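Side-chain contacts in 8-demethyl-8-aminoriboflavin-5'-phosphate synthase (Streptomyces davawensis, PDB 5MLD), which replaces the C-8 methyl group of riboflavin-5'-phosphate with an amino group from glutamate, making the flavin intermediate on the way to the antibiotic roseoflavin: residues Q20-G23 against L24-A28; R190-V193 against A194-H198. All blocks are in the same frame, centred on the assembly; numbering follows the deposited sequence.

Contact 1: residues Q20-G23 against L24-A28; sequences QTQG and LIDKA. With 8DP (8-demethyl-8-aminoriboflavin-5'-phosphate), chain I.
Q22 reaches over I25 to D26 in a local i to i+4 contact within the first turns of helix 20-34, the helix of the beta-alpha-beta unit between strands 4-9 and 38-43 in this flavodoxin-like fold. With CG anti to the backbone N (chi1 -175°) and a bend at chi2, the Q22 chain runs forward along the helix surface, toward its C-terminal end, and its NE2 donates to D26 OD1 at 3.1 Å with an N-H...O angle of 154°. NE2 approaches OD1 from above the carboxylate plane, tilted well out of it, and the amide and carboxylate planes stand 63° apart. In the backbone D26 N binds Q22 O at 2.8 Å, a firm bond, whereas I25 N to T21 O is weak and stretched to 3.4 Å. At the other end of the amide, Q22 OE1 lies 3.6 Å from I25 CD1 and accepts a hydrogen bond from N9 ND2, so both ends of the group are held and its rotation is fixed. The buried side chains of L24 and I25 pack on the sheet, L24 on C132 and I25 on L130 and A88; L24 also touches I189 of helix 183-205.

At the N-terminal end of the helix the phosphate of 8-demethyl-8-aminoriboflavin-5'-phosphate is met by backbone N-H groups. Q20 N gives a hydrogen bond to O2 of the ligand at 2.8 Å, while O1 is gripped twice by T21, from N at 3.0 Å and from OG1 at 2.8 Å. S19 and T11 also bind the ligand. As in other flavodoxin-like proteins, the phosphate is thus received by amide N-H groups and hydroxyls at a helix N-terminus, where the helix dipole probably helps to stabilise its negative charge.

Contact 2: residues R190-V193 against A194-H198; sequences RFMV and ANTSH
Two side-chain hydroxyls turn back onto the helix backbone here, T196 onto M192 and S197 onto V193, each four residues earlier. T196 OG1 donates to M192 O at 2.8 Å, and T196 N binds the same oxygen at 2.9 Å from the opposite face of the carbonyl plane. S197 repeats the grip on V193 O, OG at 2.7 Å and N at 3.0 Å, again from opposite faces. The torsions differ: T196 places OG1 between its backbone N and carbonyl carbon (chi1 56°), whereas S197 OG lies beside its N, anti to the carbonyl carbon (chi1 -63°). T196 OG1 is also hydrogen-bonded to Y32 OH, which ties the hydroxyl to helix 20-34.

All this lies within helix 183-205, which packs beside helix 20-34, the first crossover helix of the flavodoxin-like fold, and also meets a second subunit of the homotetramer. Its regular i to i+4 bonding continues with A194 N on R190 O and N195 N on F191 O.

Van der Waals contact comes from M192: with CG anti to the backbone N (chi1 -174°) and a bend at chi2, SD comes within 3.9 Å of T196 CG2; M192 also touches L130 of strand 125-132.

Polar ends of R190 and N195 reach a second subunit. R190 forms a salt bridge with E222 of that subunit, and N195 OD1 is hydrogen-bonded to its T210, while N195 ND2 also bonds P158 O of its own chain.

In the fold
Contact 1 comes first along the chain, in helix 20-34; contact 2 follows much later, in helix 183-205. Their centres are about 15 Å apart, and the two helices pack side by side, so that A28 O of contact 1 comes within 4.2 Å of V193 CG2 of contact 2. Both rest on strand 125-132 of the central sheet, with L130 reached by I25 from one and by M192 from the other. The two helices face different partners: contact 1 presents its helix start to the flavin phosphate, while contact 2, on the neighbouring helix, has residues that join a second subunit of the tetramer.

Contact 1: residues Q20-G23 against L24-A28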
ATOM      1  N   GLN A  20      16.031  17.078   6.202  1.00 14.96           N
ATOM      2  CA  GLN A  20      14.832  17.699   5.632  1.00 16.95           C
ATOM      3  C   GLN A  20      13.644  17.555   6.583  1.00 18.84           C
ATOM      4  O   GLN A  20      12.894  18.513   6.814  1.00 16.79           O
ATOM      5  CB  GLN A  20      14.489  17.070   4.265  1.00 18.09           C
ATOM      6  CG  GLN A  20      15.658  16.883   3.267  1.00 18.12           C
ATOM      7  CD  GLN A  20      16.239  18.188   2.764  1.00 16.80           C
ATOM      8  OE1 GLN A  20      15.517  19.054   2.258  1.00 20.22           O
ATOM      9  NE2 GLN A  20      17.560  18.343   2.910  1.00 18.23           N
ATOM     10  N   THR A  21      13.451  16.348   7.119  1.00 20.00           N
ATOM     11  CA  THR A  21      12.305  16.057   7.974  1.00 17.84           C
ATOM     12  C   THR A  21      12.324  16.915   9.228  1.00 19.86           C
ATOM     13  O   THR A  21      11.262  17.301   9.739  1.00 17.39           O
ATOM     14  CB  THR A  21      12.305  14.578   8.374  1.00 18.16           C
ATOM     15  OG1 THR A  21      12.471  13.770   7.210  1.00 17.30           O
ATOM     16  CG2 THR A  21      10.988  14.199   9.034  1.00 21.21           C
ATOM     17  N   GLN A  22      13.525  17.223   9.728  1.00 16.59           N
ATOM     18  CA  GLN A  22      13.660  18.038  10.931  1.00 18.36           C
ATOM     19  C   GLN A  22      12.959  19.383  10.783  1.00 21.00           C
ATOM     20  O   GLN A  22      12.528  19.969  11.783  1.00 19.60           O
ATOM     21  CB  GLN A  22      15.148  18.229  11.252  1.00 19.74           C
ATOM     22  CG  GLN A  22      15.419  18.968  12.570  1.00 20.94           C
ATOM     23  CD  GLN A  22      14.981  18.161  13.779  1.00 19.86           C
ATOM     24  OE1 GLN A  22      15.018  16.933  13.764  1.00 19.36           O
ATOM     25  NE2 GLN A  22      14.556  18.853  14.834  1.00 21.91           N
ATOM     26  N   GLY A  23      12.843  19.896   9.548  1.00 18.21           N
ATOM     27  CA  GLY A  23      12.109  21.134   9.338  1.00 21.05           C
ATOM     28  C   GLY A  23      10.661  21.050   9.788  1.00 20.51           C
ATOM     29  O   GLY A  23      10.136  21.987  10.385  1.00 17.93           O
ATOM     30  N   LEU A  24       9.997  19.920   9.519  1.00 18.52           N
ATOM     31  CA  LEU A  24       8.627  19.749  10.001  1.00 15.95           C
ATOM     32  C   LEU A  24       8.584  19.642  11.528  1.00 16.59           C
ATOM     33  O   LEU A  24       7.680  20.198  12.172  1.00 17.77           O
ATOM     34  CB  LEU A  24       7.984  18.514   9.353  1.00 18.36           C
ATOM     35  CG  LEU A  24       7.635  18.643   7.868  1.00 16.46           C
ATOM     36  CD1 LEU A  24       8.837  18.243   6.988  1.00 20.09           C
ATOM     37  CD2 LEU A  24       6.381  17.857   7.527  1.00 17.82           C
ATOM     38  N   ILE A  25       9.550  18.937  12.115  1.00 14.34           N
ATOM     39  CA  ILE A  25       9.649  18.816  13.570  1.00 17.08           C
ATOM     40  C   ILE A  25       9.818  20.190  14.202  1.00 18.20           C
ATOM     41  O   ILE A  25       9.179  20.514  15.217  1.00 16.96           O
ATOM     42  CB  ILE A  25      10.807  17.876  13.949  1.00 14.79           C
ATOM     43  CG1 ILE A  25      10.619  16.485  13.324  1.00 17.21           C
ATOM     44  CG2 ILE A  25      10.985  17.796  15.471  1.00 18.39           C
ATOM     45  CD1 ILE A  25      11.728  15.502  13.685  1.00 15.86           C
ATOM     46  N   ASP A  26      10.663  21.024  13.595  1.00 16.05           N
ATOM     47  CA  ASP A  26      10.906  22.353  14.146  1.00 17.84           C
ATOM     48  C   ASP A  26       9.641  23.211  14.163  1.00 16.93           C
ATOM     49  O   ASP A  26       9.527  24.105  15.010  1.00 21.29           O
ATOM     50  CB  ASP A  26      12.029  23.041  13.365  1.00 21.02           C
ATOM     51  CG  ASP A  26      13.401  22.419  13.646  1.00 25.01           C
ATOM     52  OD1 ASP A  26      13.576  21.769  14.711  1.00 25.08           O
ATOM     53  OD2 ASP A  26      14.314  22.591  12.811  1.00 29.82           O
ATOM     54  N   LYS A  27       8.696  22.976  13.247  1.00 15.23           N
ATOM     55  CA  LYS A  27       7.407  23.672  13.320  1.00 22.56           C
ATOM     56  C   LYS A  27       6.509  23.091  14.412  1.00 19.45           C
ATOM     57  O   LYS A  27       5.795  23.839  15.103  1.00 21.19           O
ATOM     58  CB  LYS A  27       6.655  23.590  11.989  1.00 18.86           C
ATOM     59  CG  LYS A  27       7.368  24.139  10.751  1.00 25.47           C
ATOM     60  CD  LYS A  27       7.318  25.638  10.725  1.00 27.48           C
ATOM     61  CE  LYS A  27       7.509  26.156   9.303  1.00 27.00           C
ATOM     62  NZ  LYS A  27       7.813  27.589   9.319  1.00 29.61           N
ATOM     63  N   ALA A  28       6.506  21.763  14.556  1.00 16.64           N
ATOM     64  CA  ALA A  28       5.579  21.108  15.477  1.00 18.73           C
ATOM     65  C   ALA A  28       5.938  21.372  16.937  1.00 20.44           C
ATOM     66  O   ALA A  28       5.047  21.472  17.792  1.00 18.56           O
ATOM     67  CB  ALA A  28       5.566  19.608  15.215  1.00 19.01           C
TER
HETATM   68  C4  8DP I 301      13.574  11.325   0.534  1.00 24.32           C
HETATM   69  C5  8DP I 301      13.783  11.120  -0.971  1.00 16.85           C
HETATM   70  C8  8DP I 301      16.465   7.820  -0.676  1.00 18.28           C
HETATM   71  N3  8DP I 301      12.519   7.070  -1.759  1.00 17.75           N
HETATM   72  C2  8DP I 301      14.388  13.200   2.110  1.00 31.54           C
HETATM   73  N2  8DP I 301      17.843   8.014  -0.300  1.00 20.46           N
HETATM   74  N1  8DP I 301      13.351   9.691  -1.277  1.00 18.08           N
HETATM   75  C6  8DP I 301      14.223   8.661  -1.145  1.00 17.90           C
HETATM   76  O6  8DP I 301      15.860  12.157   0.612  1.00 29.79           O
HETATM   77  N4  8DP I 301      11.179  10.449  -1.760  1.00 16.45           N
HETATM   78  C12 8DP I 301      13.805   7.339  -1.412  1.00 17.72           C
HETATM   79  C13 8DP I 301      12.066   9.431  -1.629  1.00 18.15           C
HETATM   80  C14 8DP I 301      11.650   8.114  -1.864  1.00 17.66           C
HETATM   81  C15 8DP I 301      10.312   7.906  -2.225  1.00 17.03           C
HETATM   82  C16 8DP I 301       9.929  10.205  -2.101  1.00 15.40           C
HETATM   83  C1  8DP I 301      15.440  13.311   3.219  1.00 19.02           C
HETATM   84  C3  8DP I 301      14.721  11.899   1.379  1.00 32.91           C
HETATM   85  C7  8DP I 301      15.577   8.909  -0.800  1.00 17.69           C
HETATM   86  C9  8DP I 301      16.015   6.495  -0.941  1.00 17.77           C
HETATM   87  O1  8DP I 301      15.301  13.961   7.045  1.00 16.05           O
HETATM   88  P1  8DP I 301      15.986  13.552   5.722  1.00 17.23           P
HETATM   89  O2  8DP I 301      17.019  14.659   5.310  1.00 17.43           O
HETATM   90  O3  8DP I 301      16.671  12.197   5.837  1.00 14.90           O
HETATM   91  O4  8DP I 301      14.860  13.499   4.565  1.00 18.76           O
HETATM   92  O5  8DP I 301      13.131  13.239   2.688  1.00 23.59           O
HETATM   93  O7  8DP I 301      12.508  11.041   1.112  1.00 16.96           O
HETATM   94  C10 8DP I 301      16.955   5.315  -0.821  1.00 22.89           C
HETATM   95  C11 8DP I 301      14.708   6.271  -1.294  1.00 18.12           C
HETATM   96  O8  8DP I 301       9.826   6.621  -2.462  1.00 18.70           O
HETATM   97  N5  8DP I 301       9.487   8.954  -2.329  1.00 14.61           N
HETATM   98  O9  8DP I 301       8.980  11.250  -2.231  1.00 16.45           O

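Contact 2: residues R190-V193 against A194-H198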
ATOM      1  N   ARG A 190      -0.336  22.183  11.779  1.00 19.01           N
ATOM      2  CA  ARG A 190      -1.168  22.809  12.811  1.00 16.76           C
ATOM      3  C   ARG A 190      -2.402  21.972  13.136  1.00 16.81           C
ATOM      4  O   ARG A 190      -2.753  21.823  14.319  1.00 17.97           O
ATOM      5  CB  ARG A 190      -1.565  24.218  12.384  1.00 16.95           C
ATOM      6  CG  ARG A 190      -0.381  25.210  12.412  1.00 19.28           C
ATOM      7  CD  ARG A 190      -0.765  26.614  11.897  1.00 17.12           C
ATOM      8  NE  ARG A 190       0.331  27.571  12.072  1.00 19.71           N
ATOM      9  CZ  ARG A 190       0.580  28.243  13.195  1.00 26.46           C
ATOM     10  NH1 ARG A 190      -0.204  28.090  14.262  1.00 21.74           N
ATOM     11  NH2 ARG A 190       1.605  29.091  13.249  1.00 22.36           N
ATOM     12  N   PHE A 191      -3.072  21.428  12.113  1.00 16.77           N
ATOM     13  CA  PHE A 191      -4.175  20.489  12.332  1.00 16.79           C
ATOM     14  C   PHE A 191      -3.721  19.348  13.232  1.00 21.05           C
ATOM     15  O   PHE A 191      -4.378  18.997  14.221  1.00 18.97           O
ATOM     16  CB  PHE A 191      -4.667  19.886  11.000  1.00 18.35           C
ATOM     17  CG  PHE A 191      -5.367  20.844  10.055  1.00 20.53           C
ATOM     18  CD1 PHE A 191      -5.581  22.177  10.369  1.00 19.26           C
ATOM     19  CD2 PHE A 191      -5.827  20.369   8.832  1.00 20.27           C
ATOM     20  CE1 PHE A 191      -6.225  23.014   9.479  1.00 23.59           C
ATOM     21  CE2 PHE A 191      -6.479  21.194   7.931  1.00 23.40           C
ATOM     22  CZ  PHE A 191      -6.680  22.522   8.252  1.00 28.37           C
ATOM     23  N   MET A 192      -2.594  18.736  12.873  1.00 16.65           N
ATOM     24  CA  MET A 192      -2.140  17.544  13.570  1.00 19.16           C
ATOM     25  C   MET A 192      -1.854  17.840  15.032  1.00 19.17           C
ATOM     26  O   MET A 192      -2.240  17.063  15.910  1.00 17.73           O
ATOM     27  CB  MET A 192      -0.900  16.985  12.875  1.00 16.57           C
ATOM     28  CG  MET A 192      -0.416  15.666  13.415  1.00 26.74           C
ATOM     29  SD  MET A 192       0.689  15.826  14.831  1.00 36.59           S
ATOM     30  CE  MET A 192       1.913  16.989  14.240  1.00 22.36           C
ATOM     31  N   VAL A 193      -1.162  18.951  15.312  1.00 16.51           N
ATOM     32  CA  VAL A 193      -0.833  19.278  16.700  1.00 18.29           C
ATOM     33  C   VAL A 193      -2.102  19.560  17.503  1.00 19.53           C
ATOM     34  O   VAL A 193      -2.266  19.076  18.633  1.00 18.10           O
ATOM     35  CB  VAL A 193       0.134  20.470  16.748  1.00 21.52           C
ATOM     36  CG1 VAL A 193       0.299  20.967  18.204  1.00 18.18           C
ATOM     37  CG2 VAL A 193       1.468  20.047  16.169  1.00 17.10           C
ATOM     38  N   ALA A 194      -3.005  20.356  16.937  1.00 16.85           N
ATOM     39  CA  ALA A 194      -4.236  20.684  17.654  1.00 19.70           C
ATOM     40  C   ALA A 194      -5.037  19.426  17.972  1.00 21.76           C
ATOM     41  O   ALA A 194      -5.537  19.261  19.095  1.00 20.75           O
ATOM     42  CB  ALA A 194      -5.074  21.668  16.840  1.00 18.79           C
ATOM     43  N   ASN A 195      -5.150  18.516  17.006  1.00 17.60           N
ATOM     44  CA  ASN A 195      -6.026  17.357  17.182  1.00 20.19           C
ATOM     45  C   ASN A 195      -5.383  16.269  18.043  1.00 21.47           C
ATOM     46  O   ASN A 195      -6.058  15.687  18.900  1.00 17.68           O
ATOM     47  CB  ASN A 195      -6.431  16.782  15.816  1.00 15.49           C
ATOM     48  CG  ASN A 195      -7.393  17.668  15.051  1.00 19.02           C
ATOM     49  OD1 ASN A 195      -7.970  18.611  15.596  1.00 21.38           O
ATOM     50  ND2 ASN A 195      -7.593  17.349  13.779  1.00 17.42           N
ATOM     51  N   THR A 196      -4.083  15.971  17.851  1.00 17.86           N
ATOM     52  CA  THR A 196      -3.440  15.008  18.749  1.00 19.33           C
ATOM     53  C   THR A 196      -3.443  15.508  20.183  1.00 19.04           C
ATOM     54  O   THR A 196      -3.595  14.717  21.118  1.00 18.44           O
ATOM     55  CB  THR A 196      -2.003  14.704  18.327  1.00 18.88           C
ATOM     56  OG1 THR A 196      -1.246  15.926  18.247  1.00 15.58           O
ATOM     57  CG2 THR A 196      -2.005  14.020  16.979  1.00 16.86           C
ATOM     58  N   SER A 197      -3.238  16.809  20.379  1.00 19.64           N
ATOM     59  CA  SER A 197      -3.234  17.362  21.734  1.00 21.57           C
ATOM     60  C   SER A 197      -4.596  17.203  22.402  1.00 20.97           C
ATOM     61  O   SER A 197      -4.681  16.807  23.573  1.00 21.48           O
ATOM     62  CB  SER A 197      -2.826  18.830  21.702  1.00 20.30           C
ATOM     63  OG  SER A 197      -1.499  18.964  21.213  1.00 22.32           O
ATOM     64  N   HIS A 198      -5.669  17.527  21.676  1.00 19.13           N
ATOM     65  CA  HIS A 198      -7.013  17.380  22.230  1.00 21.66           C
ATOM     66  C   HIS A 198      -7.300  15.930  22.598  1.00 24.28           C
ATOM     67  O   HIS A 198      -7.754  15.628  23.710  1.00 21.76           O
ATOM     68  CB  HIS A 198      -8.060  17.887  21.238  1.00 18.40           C
ATOM     69  CG  HIS A 198      -9.461  17.721  21.734  1.00 24.60           C
ATOM     70  ND1 HIS A 198     -10.026  18.578  22.655  1.00 29.00           N
ATOM     71  CD2 HIS A 198     -10.396  16.775  21.474  1.00 25.67           C
ATOM     72  CE1 HIS A 198     -11.259  18.183  22.921  1.00 29.80           C
ATOM     73  NE2 HIS A 198     -11.506  17.086  22.226  1.00 24.04           N
TER